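Local coordinates for protein epidermin leader peptide processing serine protease EpiP (Staphylococcus aureus subsp. aureus, PDB 3QFH) that probably cleaves the leader peptide from the epidermin precursor, acting as a subtilisin-like serine endopeptidase, at residues 218-223 against 229-234; 196-201 against 392-397; 34-39 against 71-76; 180-185 against 200-205. All coordinates share one frame; numbering follows the deposited sequence.

Contact 1: 218-223 against 229-234; sequences KAIVQA and QVINIS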
loop_
_atom_site.group_PDB
_atom_site.type_symbol
_atom_site.label_atom_id
_atom_site.label_comp_id
_atom_site.label_asym_id
_atom_site.label_seq_id
_atom_site.Cartn_x
_atom_site.Cartn_y
_atom_site.Cartn_z
ATOM N N LYS A 218 12.133 -1.154 2.421
ATOM C CA LYS A 218 13.131 -1.041 1.365
ATOM C C LYS A 218 12.449 -0.765 0.016
ATOM O O LYS A 218 12.981 -0.038 -0.809
ATOM C CB LYS A 218 14.000 -2.279 1.309
ATOM C CG LYS A 218 15.224 -2.118 0.435
ATOM C CD LYS A 218 16.090 -3.362 0.473
ATOM C CE LYS A 218 17.370 -3.176 -0.314
ATOM N NZ LYS A 218 18.210 -4.388 -0.214
ATOM N N ALA A 219 11.269 -1.342 -0.193
ATOM C CA ALA A 219 10.510 -1.112 -1.422
ATOM C C ALA A 219 10.079 0.355 -1.536
ATOM O O ALA A 219 10.096 0.933 -2.632
ATOM C CB ALA A 219 9.284 -2.079 -1.518
ATOM N N ILE A 220 9.716 0.968 -0.408
ATOM C CA ILE A 220 9.327 2.373 -0.408
ATOM C C ILE A 220 10.529 3.235 -0.787
ATOM O O ILE A 220 10.419 4.144 -1.601
ATOM C CB ILE A 220 8.778 2.805 0.948
ATOM C CG1 ILE A 220 7.465 2.065 1.217
ATOM C CG2 ILE A 220 8.553 4.333 0.985
ATOM C CD1 ILE A 220 6.898 2.344 2.546
ATOM N N VAL A 221 11.674 2.945 -0.194
ATOM C CA VAL A 221 12.909 3.659 -0.528
ATOM C C VAL A 221 13.288 3.455 -2.006
ATOM O O VAL A 221 13.700 4.401 -2.703
ATOM C CB VAL A 221 14.073 3.207 0.399
ATOM C CG1 VAL A 221 15.399 3.729 -0.101
ATOM C CG2 VAL A 221 13.821 3.682 1.853
ATOM N N GLN A 222 13.158 2.230 -2.487
ATOM C CA GLN A 222 13.504 1.941 -3.873
ATOM C C GLN A 222 12.599 2.719 -4.846
ATOM O O GLN A 222 13.082 3.312 -5.825
ATOM C CB GLN A 222 13.389 0.441 -4.156
ATOM C CG GLN A 222 13.852 0.075 -5.537
ATOM C CD GLN A 222 15.322 0.356 -5.725
ATOM O OE1 GLN A 222 16.153 -0.150 -4.973
ATOM N NE2 GLN A 222 15.651 1.170 -6.719
ATOM N N ALA A 223 11.302 2.707 -4.558
ATOM C CA ALA A 223 10.292 3.392 -5.377
ATOM C C ALA A 223 10.581 4.890 -5.441
ATOM O O ALA A 223 10.510 5.498 -6.518
ATOM C CB ALA A 223 8.889 3.149 -4.825
ATOM N N GLN A 229 6.551 9.187 -8.220
ATOM C CA GLN A 229 6.010 10.202 -7.328
ATOM C C GLN A 229 4.783 9.779 -6.547
ATOM O O GLN A 229 4.407 10.464 -5.610
ATOM C CB GLN A 229 5.759 11.524 -8.067
ATOM C CG GLN A 229 7.036 12.320 -8.309
ATOM C CD GLN A 229 6.744 13.768 -8.622
ATOM O OE1 GLN A 229 6.178 14.083 -9.659
ATOM N NE2 GLN A 229 7.116 14.656 -7.710
ATOM N N VAL A 230 4.146 8.683 -6.937
ATOM C CA VAL A 230 3.015 8.138 -6.170
ATOM C C VAL A 230 3.363 6.692 -5.813
ATOM O O VAL A 230 3.708 5.909 -6.676
ATOM C CB VAL A 230 1.677 8.202 -6.943
ATOM C CG1 VAL A 230 0.524 7.583 -6.108
ATOM C CG2 VAL A 230 1.356 9.644 -7.347
ATOM N N ILE A 231 3.258 6.349 -4.535
ATOM C CA ILE A 231 3.607 5.034 -4.034
ATOM C C ILE A 231 2.389 4.461 -3.333
ATOM O O ILE A 231 1.939 5.017 -2.321
ATOM C CB ILE A 231 4.795 5.105 -3.033
ATOM C CG1 ILE A 231 6.020 5.751 -3.685
ATOM C CG2 ILE A 231 5.126 3.693 -2.525
ATOM C CD1 ILE A 231 7.237 5.986 -2.726
ATOM N N ASN A 232 1.871 3.355 -3.867
ATOM C CA ASN A 232 0.653 2.706 -3.351
ATOM C C ASN A 232 0.990 1.526 -2.456
ATOM O O ASN A 232 1.650 0.584 -2.892
ATOM C CB ASN A 232 -0.205 2.242 -4.543
ATOM C CG ASN A 232 -1.553 1.714 -4.139
ATOM O OD1 ASN A 232 -2.540 2.460 -4.119
ATOM N ND2 ASN A 232 -1.611 0.440 -3.771
ATOM N N ILE A 233 0.543 1.583 -1.209
ATOM C CA ILE A 233 0.772 0.497 -0.245
ATOM C C ILE A 233 -0.582 -0.036 0.205
ATOM O O ILE A 233 -1.322 0.612 0.955
ATOM C CB ILE A 233 1.594 0.955 0.970
ATOM C CG1 ILE A 233 2.821 1.741 0.524
ATOM C CG2 ILE A 233 2.046 -0.238 1.790
ATOM C CD1 ILE A 233 3.629 2.299 1.684
ATOM N N SER A 234 -0.929 -1.212 -0.294
ATOM C CA SER A 234 -2.185 -1.838 0.055
ATOM C C SER A 234 -2.020 -2.740 1.302
ATOM O O SER A 234 -3.008 -3.112 1.934
ATOM C CB SER A 234 -2.780 -2.562 -1.178
ATOM O OG SER A 234 -3.276 -1.609 -2.167
#
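I220 and A223, one turn apart on helix 213-225, meet I231 and I233 on strand 230-233, and the side chains that meet are all apolar. The tightest approach is between the delta methyls of I220 and I233, with CD1 to CD1 only 3.4 Å, closer than methyl groups usually come. A second contact, from I220 CG1 to I233 CD1 at 3.9 Å, shows that the I233 methyl lies against the end of the I220 branch, and the two side chains cross at about a right angle. I231 serves the other pair: its CD1 lies 3.9 Å from A223 CB and its CG1 4.0 Å from the same methyl. Both strand isoleucines carry CG1 anti to the carbonyl carbon (chi1 -57° in I231), and chi2 near 175° leaves each branch extended, so that its CD1 reaches the helix.

Helix and following strand form the second half of a beta-alpha-beta unit of the parallel subtilisin-like sheet. Their short axes run nearly antiparallel, at 161° and 9.5 Å apart, which fits a helix returning the chain across the sheet before the next strand begins.

One backbone atom joins the packing: I220 O comes within 3.8 Å of I231 CD1, a contact with a methyl and not a polar bond. Around this seam I129 of strand 126-130 touches both I220 and I231, while helix 254-269 covers them further through L260 and A263 against I220 and A267 against I231.

Contact 2: 196-201 against 392-397; sequences PNNKFT and ALALII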
loop_
_atom_site.group_PDB
_atom_site.type_symbol
_atom_site.label_atom_id
_atom_site.label_comp_id
_atom_site.label_asym_id
_atom_site.label_seq_id
_atom_site.Cartn_x
_atom_site.Cartn_y
_atom_site.Cartn_z
ATOM N N PRO A 196 -5.306 5.219 -17.049
ATOM C CA PRO A 196 -5.009 4.282 -18.135
ATOM C C PRO A 196 -3.814 4.558 -19.043
ATOM O O PRO A 196 -3.441 3.667 -19.805
ATOM C CB PRO A 196 -6.302 4.278 -18.966
ATOM C CG PRO A 196 -7.006 5.527 -18.613
ATOM C CD PRO A 196 -6.602 5.892 -17.230
ATOM N N ASN A 197 -3.228 5.755 -18.967
ATOM C CA ASN A 197 -2.067 6.102 -19.792
ATOM C C ASN A 197 -0.766 6.242 -18.991
ATOM O O ASN A 197 0.278 6.499 -19.553
ATOM C CB ASN A 197 -2.350 7.395 -20.557
ATOM C CG ASN A 197 -3.613 7.306 -21.427
ATOM O OD1 ASN A 197 -3.976 6.240 -21.918
ATOM N ND2 ASN A 197 -4.281 8.439 -21.606
ATOM N N ASN A 198 -0.839 6.074 -17.680
ATOM C CA ASN A 198 0.342 6.137 -16.825
ATOM C C ASN A 198 1.009 4.778 -16.676
ATOM O O ASN A 198 0.344 3.735 -16.613
ATOM C CB ASN A 198 0.000 6.663 -15.410
ATOM C CG ASN A 198 -0.357 8.140 -15.402
ATOM O OD1 ASN A 198 -1.471 8.521 -15.749
ATOM N ND2 ASN A 198 0.593 8.980 -14.982
ATOM N N LYS A 199 2.327 4.792 -16.593
ATOM C CA LYS A 199 3.077 3.570 -16.365
ATOM C C LYS A 199 3.059 3.297 -14.871
ATOM O O LYS A 199 3.020 4.240 -14.053
ATOM C CB LYS A 199 4.532 3.704 -16.808
ATOM C CG LYS A 199 4.756 4.164 -18.238
ATOM C CD LYS A 199 4.094 3.242 -19.243
ATOM C CE LYS A 199 4.294 3.761 -20.666
ATOM N NZ LYS A 199 3.602 2.943 -21.702
ATOM N N PHE A 200 3.061 2.017 -14.514
ATOM C CA PHE A 200 3.143 1.614 -13.139
ATOM C C PHE A 200 4.383 0.752 -12.995
ATOM O O PHE A 200 4.866 0.127 -13.961
ATOM C CB PHE A 200 1.878 0.897 -12.657
ATOM C CG PHE A 200 1.725 -0.509 -13.168
ATOM C CD1 PHE A 200 2.128 -1.586 -12.392
ATOM C CD2 PHE A 200 1.159 -0.755 -14.410
ATOM C CE1 PHE A 200 1.977 -2.875 -12.846
ATOM C CE2 PHE A 200 0.993 -2.050 -14.869
ATOM C CZ PHE A 200 1.413 -3.107 -14.095
ATOM N N THR A 201 4.917 0.760 -11.788
ATOM C CA THR A 201 6.104 0.020 -11.463
ATOM C C THR A 201 5.736 -0.836 -10.285
ATOM O O THR A 201 5.243 -0.327 -9.282
ATOM C CB THR A 201 7.255 0.956 -11.060
ATOM O OG1 THR A 201 7.446 1.945 -12.072
ATOM C CG2 THR A 201 8.526 0.184 -10.891
ATOM N N ALA A 392 -5.517 8.687 -9.175
ATOM C CA ALA A 392 -6.033 10.047 -9.226
ATOM C C ALA A 392 -4.926 11.075 -8.973
ATOM O O ALA A 392 -4.822 12.100 -9.694
ATOM C CB ALA A 392 -7.206 10.224 -8.208
ATOM N N LEU A 393 -4.078 10.811 -7.971
ATOM C CA LEU A 393 -2.952 11.718 -7.686
ATOM C C LEU A 393 -1.980 11.807 -8.848
ATOM O O LEU A 393 -1.400 12.883 -9.106
ATOM C CB LEU A 393 -2.222 11.288 -6.424
ATOM C CG LEU A 393 -2.947 11.582 -5.111
ATOM C CD1 LEU A 393 -2.379 10.746 -3.990
ATOM C CD2 LEU A 393 -2.846 13.080 -4.786
ATOM N N ALA A 394 -1.769 10.692 -9.544
ATOM C CA ALA A 394 -0.895 10.710 -10.710
ATOM C C ALA A 394 -1.506 11.626 -11.775
ATOM O O ALA A 394 -0.799 12.422 -12.423
ATOM C CB ALA A 394 -0.664 9.302 -11.261
ATOM N N LEU A 395 -2.813 11.527 -11.952
ATOM C CA LEU A 395 -3.524 12.376 -12.930
ATOM C C LEU A 395 -3.452 13.855 -12.577
ATOM O O LEU A 395 -3.263 14.706 -13.451
ATOM C CB LEU A 395 -4.984 11.965 -13.042
ATOM C CG LEU A 395 -5.300 10.572 -13.604
ATOM C CD1 LEU A 395 -6.816 10.336 -13.586
ATOM C CD2 LEU A 395 -4.732 10.434 -15.013
ATOM N N ILE A 396 -3.609 14.154 -11.293
ATOM C CA ILE A 396 -3.587 15.525 -10.793
ATOM C C ILE A 396 -2.195 16.154 -10.962
ATOM O O ILE A 396 -2.062 17.298 -11.399
ATOM C CB ILE A 396 -4.045 15.572 -9.324
ATOM C CG1 ILE A 396 -5.545 15.267 -9.248
ATOM C CG2 ILE A 396 -3.750 16.954 -8.718
ATOM C CD1 ILE A 396 -6.023 14.859 -7.839
ATOM N N ILE A 397 -1.164 15.395 -10.635
ATOM C CA ILE A 397 0.211 15.878 -10.801
ATOM C C ILE A 397 0.495 16.214 -12.273
ATOM O O ILE A 397 1.099 17.260 -12.597
ATOM C CB ILE A 397 1.234 14.849 -10.261
ATOM C CG1 ILE A 397 1.094 14.733 -8.731
ATOM C CG2 ILE A 397 2.670 15.292 -10.609
ATOM C CD1 ILE A 397 1.829 13.505 -8.089
#
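N198 meets helix 382-400 with both branches of its amide. ND2 lies 3.9 Å from the methyl CB of A394, and OD1 lies 3.9 Å from CD2 of L395. Both are van der Waals contacts, but they differ in direction: the A394 methyl sits over the amide face at ND2, while CD2 of L395 comes to the OD1 end. The N198 CA to CB bond points at the helix, whereas that of L395 does not. L395 nevertheless arrives through its extended branch (chi2 178°), which brings CD2 to OD1 of N198.

Polar bonds position the amide. N198 ND2 donates to D398 OD2, one residue beyond I397 on the same helix, and to T124 O of a separate loop, so both N-H groups can be accounted for. The torsions chi1 -70° and chi2 79° set the amide so that its face lies against A394 CB, and the two bonds would resist its rotation. The closest CA pair of the two segments is N198 and A394, at 7.7 Å.

N198 belongs to the loop leading into strand 200-204 of the parallel sheet. Other faces of helix 382-400 pack through L395 on helix 435-439, through I396 on helix 406-416 and through L393 on strand 273-277.

Contact 3: 34-39 against 71-76; sequences NKLVKK and NDIKYI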
loop_
_atom_site.group_PDB
_atom_site.type_symbol
_atom_site.label_atom_id
_atom_site.label_comp_id
_atom_site.label_asym_id
_atom_site.label_seq_id
_atom_site.Cartn_x
_atom_site.Cartn_y
_atom_site.Cartn_z
ATOM N N ASN A 34 29.276 -1.388 9.124
ATOM C CA ASN A 34 29.960 -2.349 8.247
ATOM C C ASN A 34 31.192 -2.891 8.933
ATOM O O ASN A 34 31.482 -4.075 8.853
ATOM C CB ASN A 34 30.370 -1.724 6.907
ATOM C CG ASN A 34 29.190 -1.399 6.020
ATOM O OD1 ASN A 34 28.078 -1.905 6.207
ATOM N ND2 ASN A 34 29.425 -0.535 5.042
ATOM N N LYS A 35 31.921 -2.002 9.602
ATOM C CA LYS A 35 33.124 -2.388 10.314
ATOM C C LYS A 35 32.786 -3.382 11.421
ATOM O O LYS A 35 33.486 -4.362 11.606
ATOM C CB LYS A 35 33.809 -1.150 10.887
ATOM C CG LYS A 35 35.079 -1.437 11.625
ATOM C CD LYS A 35 35.717 -0.159 12.109
ATOM C CE LYS A 35 37.024 -0.431 12.808
ATOM N NZ LYS A 35 37.609 0.828 13.329
ATOM N N LEU A 36 31.700 -3.133 12.144
ATOM C CA LEU A 36 31.275 -4.022 13.223
ATOM C C LEU A 36 30.852 -5.392 12.672
ATOM O O LEU A 36 31.143 -6.438 13.280
ATOM C CB LEU A 36 30.126 -3.396 14.014
ATOM C CG LEU A 36 29.675 -4.132 15.267
ATOM C CD1 LEU A 36 30.823 -4.245 16.292
ATOM C CD2 LEU A 36 28.451 -3.444 15.903
ATOM N N VAL A 37 30.158 -5.381 11.537
ATOM C CA VAL A 37 29.743 -6.619 10.886
ATOM C C VAL A 37 30.958 -7.514 10.581
ATOM O O VAL A 37 30.939 -8.712 10.867
ATOM C CB VAL A 37 28.933 -6.348 9.594
ATOM C CG1 VAL A 37 28.715 -7.650 8.805
ATOM C CG2 VAL A 37 27.591 -5.679 9.942
ATOM N N LYS A 38 32.010 -6.935 10.006
ATOM C CA LYS A 38 33.225 -7.698 9.714
ATOM C C LYS A 38 33.911 -8.193 10.974
ATOM O O LYS A 38 34.393 -9.318 11.012
ATOM C CB LYS A 38 34.242 -6.888 8.895
ATOM C CG LYS A 38 34.161 -7.080 7.398
ATOM C CD LYS A 38 35.443 -6.553 6.712
ATOM C CE LYS A 38 35.666 -7.162 5.318
ATOM N NZ LYS A 38 34.551 -6.912 4.368
ATOM N N LYS A 39 33.979 -7.355 11.999
ATOM C CA LYS A 39 34.660 -7.746 13.229
ATOM C C LYS A 39 33.992 -8.945 13.902
ATOM O O LYS A 39 34.664 -9.922 14.234
ATOM C CB LYS A 39 34.786 -6.563 14.200
ATOM C CG LYS A 39 35.420 -6.949 15.546
ATOM C CD LYS A 39 36.065 -5.771 16.278
ATOM C CE LYS A 39 37.375 -5.333 15.593
ATOM N NZ LYS A 39 38.173 -4.355 16.407
ATOM N N ASN A 71 27.951 2.828 20.590
ATOM C CA ASN A 71 28.377 3.788 19.576
ATOM C C ASN A 71 27.799 3.443 18.200
ATOM O O ASN A 71 27.736 4.299 17.319
ATOM C CB ASN A 71 29.910 3.805 19.458
ATOM C CG ASN A 71 30.616 4.092 20.789
ATOM O OD1 ASN A 71 30.029 4.653 21.722
ATOM N ND2 ASN A 71 31.892 3.713 20.869
ATOM N N ASP A 72 27.373 2.188 18.022
ATOM C CA ASP A 72 26.934 1.714 16.710
ATOM C C ASP A 72 25.509 1.244 16.598
ATOM O O ASP A 72 24.924 1.331 15.519
ATOM C CB ASP A 72 27.794 0.520 16.292
ATOM C CG ASP A 72 29.273 0.834 16.266
ATOM O OD1 ASP A 72 29.648 2.024 16.212
ATOM O OD2 ASP A 72 30.074 -0.133 16.297
ATOM N N ILE A 73 24.962 0.712 17.683
ATOM C CA ILE A 73 23.638 0.115 17.651
ATOM C C ILE A 73 22.652 0.952 18.454
ATOM O O ILE A 73 22.884 1.239 19.633
ATOM C CB ILE A 73 23.687 -1.313 18.222
ATOM C CG1 ILE A 73 24.757 -2.158 17.500
ATOM C CG2 ILE A 73 22.338 -1.984 18.134
ATOM C CD1 ILE A 73 24.521 -2.417 16.007
ATOM N N LYS A 74 21.560 1.343 17.802
ATOM C CA LYS A 74 20.536 2.154 18.427
ATOM C C LYS A 74 19.493 1.228 19.076
ATOM O O LYS A 74 19.235 1.348 20.269
ATOM C CB LYS A 74 19.930 3.125 17.401
ATOM C CG LYS A 74 18.938 4.172 17.953
ATOM C CD LYS A 74 18.602 5.218 16.864
ATOM C CE LYS A 74 17.412 6.113 17.217
ATOM N NZ LYS A 74 17.556 6.855 18.499
ATOM N N TYR A 75 18.926 0.297 18.298
ATOM C CA TYR A 75 17.937 -0.658 18.809
ATOM C C TYR A 75 18.044 -2.021 18.159
ATOM O O TYR A 75 18.486 -2.152 17.018
ATOM C CB TYR A 75 16.499 -0.189 18.548
ATOM C CG TYR A 75 16.127 1.121 19.140
ATOM C CD1 TYR A 75 16.014 1.265 20.516
ATOM C CD2 TYR A 75 15.843 2.217 18.332
ATOM C CE1 TYR A 75 15.670 2.472 21.079
ATOM C CE2 TYR A 75 15.493 3.432 18.884
ATOM C CZ TYR A 75 15.408 3.549 20.266
ATOM O OH TYR A 75 15.056 4.731 20.840
ATOM N N ILE A 76 17.586 -3.031 18.890
ATOM C CA ILE A 76 17.516 -4.386 18.405
ATOM C C ILE A 76 16.270 -5.024 18.992
ATOM O O ILE A 76 15.977 -4.837 20.177
ATOM C CB ILE A 76 18.746 -5.270 18.829
ATOM C CG1 ILE A 76 20.065 -4.685 18.347
ATOM C CG2 ILE A 76 18.616 -6.684 18.252
ATOM C CD1 ILE A 76 21.301 -5.514 18.772
#
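The N-terminal propeptide-like domain, an antiparallel sheet with helices packed on it, holds this contact between L36 of helix 30-40 and two residues of the other segment: D72, just before strand 73-78, and I73, its first residue. L36 reaches across with its CD2 methyl, which lies 3.7 Å from D72 OD2 and 4.0 Å from D72 CB. The same carboxylate oxygen is 4.0 Å from L36 CB, so it rests alongside the leucine from CB outward and does not merely touch the methyl. The OD2 contacts are of an oxygen with carbons, van der Waals in kind.

The apolar half is a single pair, L36 CD2 to I73 CD1 at 4.1 Å. I73 gets there by a bent chain: although its CA to CB bond does not aim at the helix, chi1 -54° and chi2 -64° fold the delta methyl round to L36. The leucine is set by chi1 -173°, which places CG opposite the backbone N and lets CD2 reach D72 and I73.

Sequence places both segments in the family of protease propeptides and inhibitors. In subtilases such a domain commonly acts as a folding aid and inhibitor, and a similar role here is an inference. Strand 73-78 pairs with strand 20-27, and a classic beta bulge, with K74 and Y75 both facing E26, follows directly after I73.

The other D72 oxygen, OD1, makes a weak hydrogen bond to T32 OG1 near the start of helix 30-40. L66 of helix 60-66 touches both L36 and I73, adding to the apolar packing.

Contact 4: 180-185 against 200-205; sequences MVSGQT and FTMYRV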
loop_
_atom_site.group_PDB
_atom_site.type_symbol
_atom_site.label_atom_id
_atom_site.label_comp_id
_atom_site.label_asym_id
_atom_site.label_seq_id
_atom_site.Cartn_x
_atom_site.Cartn_y
_atom_site.Cartn_z
ATOM N N MET A 180 -4.490 -7.568 -9.053
ATOM C CA MET A 180 -5.804 -6.951 -8.862
ATOM C C MET A 180 -5.659 -5.458 -8.597
ATOM O O MET A 180 -6.433 -4.642 -9.093
ATOM C CB MET A 180 -6.523 -7.608 -7.685
ATOM C CG MET A 180 -6.745 -9.106 -7.835
ATOM S SD MET A 180 -7.561 -9.778 -6.394
ATOM C CE MET A 180 -7.245 -11.540 -6.521
ATOM N N VAL A 181 -4.649 -5.116 -7.803
ATOM C CA VAL A 181 -4.375 -3.749 -7.462
ATOM C C VAL A 181 -3.925 -2.980 -8.697
ATOM O O VAL A 181 -4.378 -1.874 -8.933
ATOM C CB VAL A 181 -3.313 -3.646 -6.312
ATOM C CG1 VAL A 181 -2.802 -2.222 -6.174
ATOM C CG2 VAL A 181 -3.912 -4.146 -4.970
ATOM N N SER A 182 -3.033 -3.566 -9.478
ATOM C CA SER A 182 -2.505 -2.905 -10.674
ATOM C C SER A 182 -3.578 -2.562 -11.677
ATOM O O SER A 182 -3.476 -1.554 -12.395
ATOM C CB SER A 182 -1.464 -3.792 -11.332
ATOM O OG SER A 182 -0.428 -4.057 -10.415
ATOM N N GLY A 183 -4.594 -3.412 -11.761
ATOM C CA GLY A 183 -5.704 -3.156 -12.661
ATOM C C GLY A 183 -6.472 -1.899 -12.298
ATOM O O GLY A 183 -6.911 -1.149 -13.196
ATOM N N GLN A 184 -6.611 -1.634 -10.994
ATOM C CA GLN A 184 -7.337 -0.459 -10.529
ATOM C C GLN A 184 -6.634 0.853 -10.874
ATOM O O GLN A 184 -7.293 1.855 -11.115
ATOM C CB GLN A 184 -7.621 -0.530 -9.029
ATOM C CG GLN A 184 -8.611 -1.676 -8.644
ATOM C CD GLN A 184 -9.962 -1.530 -9.335
ATOM O OE1 GLN A 184 -10.775 -0.701 -8.960
ATOM N NE2 GLN A 184 -10.198 -2.346 -10.333
ATOM N N THR A 185 -5.310 0.839 -10.932
ATOM C CA THR A 185 -4.575 2.045 -11.269
ATOM C C THR A 185 -4.332 2.164 -12.760
ATOM O O THR A 185 -4.437 3.247 -13.318
ATOM C CB THR A 185 -3.141 2.096 -10.623
ATOM O OG1 THR A 185 -2.371 0.966 -11.037
ATOM C CG2 THR A 185 -3.181 2.134 -9.130
ATOM N N PHE A 200 3.061 2.017 -14.514
ATOM C CA PHE A 200 3.143 1.614 -13.139
ATOM C C PHE A 200 4.383 0.752 -12.995
ATOM O O PHE A 200 4.866 0.127 -13.961
ATOM C CB PHE A 200 1.878 0.897 -12.657
ATOM C CG PHE A 200 1.725 -0.509 -13.168
ATOM C CD1 PHE A 200 2.128 -1.586 -12.392
ATOM C CD2 PHE A 200 1.159 -0.755 -14.410
ATOM C CE1 PHE A 200 1.977 -2.875 -12.846
ATOM C CE2 PHE A 200 0.993 -2.050 -14.869
ATOM C CZ PHE A 200 1.413 -3.107 -14.095
ATOM N N THR A 201 4.917 0.760 -11.788
ATOM C CA THR A 201 6.104 0.020 -11.463
ATOM C C THR A 201 5.736 -0.836 -10.285
ATOM O O THR A 201 5.243 -0.327 -9.282
ATOM C CB THR A 201 7.255 0.956 -11.060
ATOM O OG1 THR A 201 7.446 1.945 -12.072
ATOM C CG2 THR A 201 8.526 0.184 -10.891
ATOM N N MET A 202 5.965 -2.134 -10.393
ATOM C CA MET A 202 5.629 -3.044 -9.316
ATOM C C MET A 202 6.866 -3.298 -8.482
ATOM O O MET A 202 7.953 -3.461 -9.020
ATOM C CB MET A 202 5.062 -4.350 -9.884
ATOM C CG MET A 202 4.869 -5.508 -8.875
ATOM S SD MET A 202 3.731 -5.166 -7.530
ATOM C CE MET A 202 2.190 -4.793 -8.386
ATOM N N TYR A 203 6.700 -3.283 -7.164
ATOM C CA TYR A 203 7.776 -3.637 -6.249
ATOM C C TYR A 203 7.277 -4.828 -5.464
ATOM O O TYR A 203 6.396 -4.701 -4.615
ATOM C CB TYR A 203 8.174 -2.472 -5.360
ATOM C CG TYR A 203 8.820 -1.365 -6.182
ATOM C CD1 TYR A 203 10.186 -1.352 -6.402
ATOM C CD2 TYR A 203 8.049 -0.362 -6.778
ATOM C CE1 TYR A 203 10.784 -0.350 -7.160
ATOM C CE2 TYR A 203 8.632 0.618 -7.544
ATOM C CZ TYR A 203 10.005 0.617 -7.730
ATOM O OH TYR A 203 10.608 1.596 -8.466
ATOM N N ARG A 204 7.837 -5.992 -5.774
ATOM C CA ARG A 204 7.387 -7.232 -5.150
ATOM C C ARG A 204 8.017 -7.467 -3.783
ATOM O O ARG A 204 9.230 -7.511 -3.646
ATOM C CB ARG A 204 7.631 -8.436 -6.066
ATOM C CG ARG A 204 7.065 -9.733 -5.482
ATOM C CD ARG A 204 7.037 -10.865 -6.509
ATOM N NE ARG A 204 8.365 -11.389 -6.825
ATOM C CZ ARG A 204 8.935 -12.437 -6.227
ATOM N NH1 ARG A 204 8.327 -13.078 -5.247
ATOM N NH2 ARG A 204 10.139 -12.838 -6.606
ATOM N N VAL A 205 7.145 -7.625 -2.796
ATOM C CA VAL A 205 7.509 -7.852 -1.408
ATOM C C VAL A 205 6.876 -9.135 -0.842
ATOM O O VAL A 205 6.912 -9.355 0.348
ATOM C CB VAL A 205 7.162 -6.619 -0.548
ATOM C CG1 VAL A 205 7.931 -5.398 -1.093
ATOM C CG2 VAL A 205 5.631 -6.338 -0.522
#
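F200 holds its ring carbon CG between the backbone N and the carbonyl carbon (chi1 74°), and this turns one ring face to S182 of helix 177-186. M202, two residues on along the same strand, starts anti to its own N (chi1 170°) and then bends at chi2 and chi3, delivering its CE methyl to the same serine. The pair belongs to the subtilisin-like alpha/beta fold, where helix 177-186 lies against the parallel sheet whose strand 200-204 supplies both side chains.

S182 meets the ring from above one face: its CB is 4.3 Å from the ring centroid and 28° off the normal, a CH-pi contact. CB is also 3.9 Å from F200 CE1 and 4.0 Å from F200 CZ, which puts it over that side of the ring.

The S182 hydroxyl is bonded within its own helix, to G178 O, and across the contact it has only carbon neighbours. H177, which begins this helix, together with D130 and S383 fits the geometry of a Ser-His-Asp triad, as expected for a subtilase, and the side chain of M202 touches residues of that group. On the sheet side I128 of strand 126-130 packs against both S182 and T185. S182 OG lies 3.6 Å from F200 CE1 and 3.4 Å from the CE methyl of M202.

Contacts 1, 2 and 4 lie in the subtilase region and all reach its parallel seven-stranded sheet; the centre of contact 3, in the N-terminal propeptide-like region, is about 27 Å or more from theirs, with no touch. Along the chain contact 3 comes first. Contact 4 closes on strand 200-204, where contact 2 opens, sharing F200 and T201 (centres about 12 Å apart); contact 1 follows, and contact 2 closes last at 392-397. Contacts 1 and 4, centres about 11 Å apart, meet through Y203 against Q222 and A223; contacts 1 and 2, centres about 14 Å apart, meet where V230 packs on helix 382-400. Contacts 1, 2 and 4 thus pack helices against one sheet.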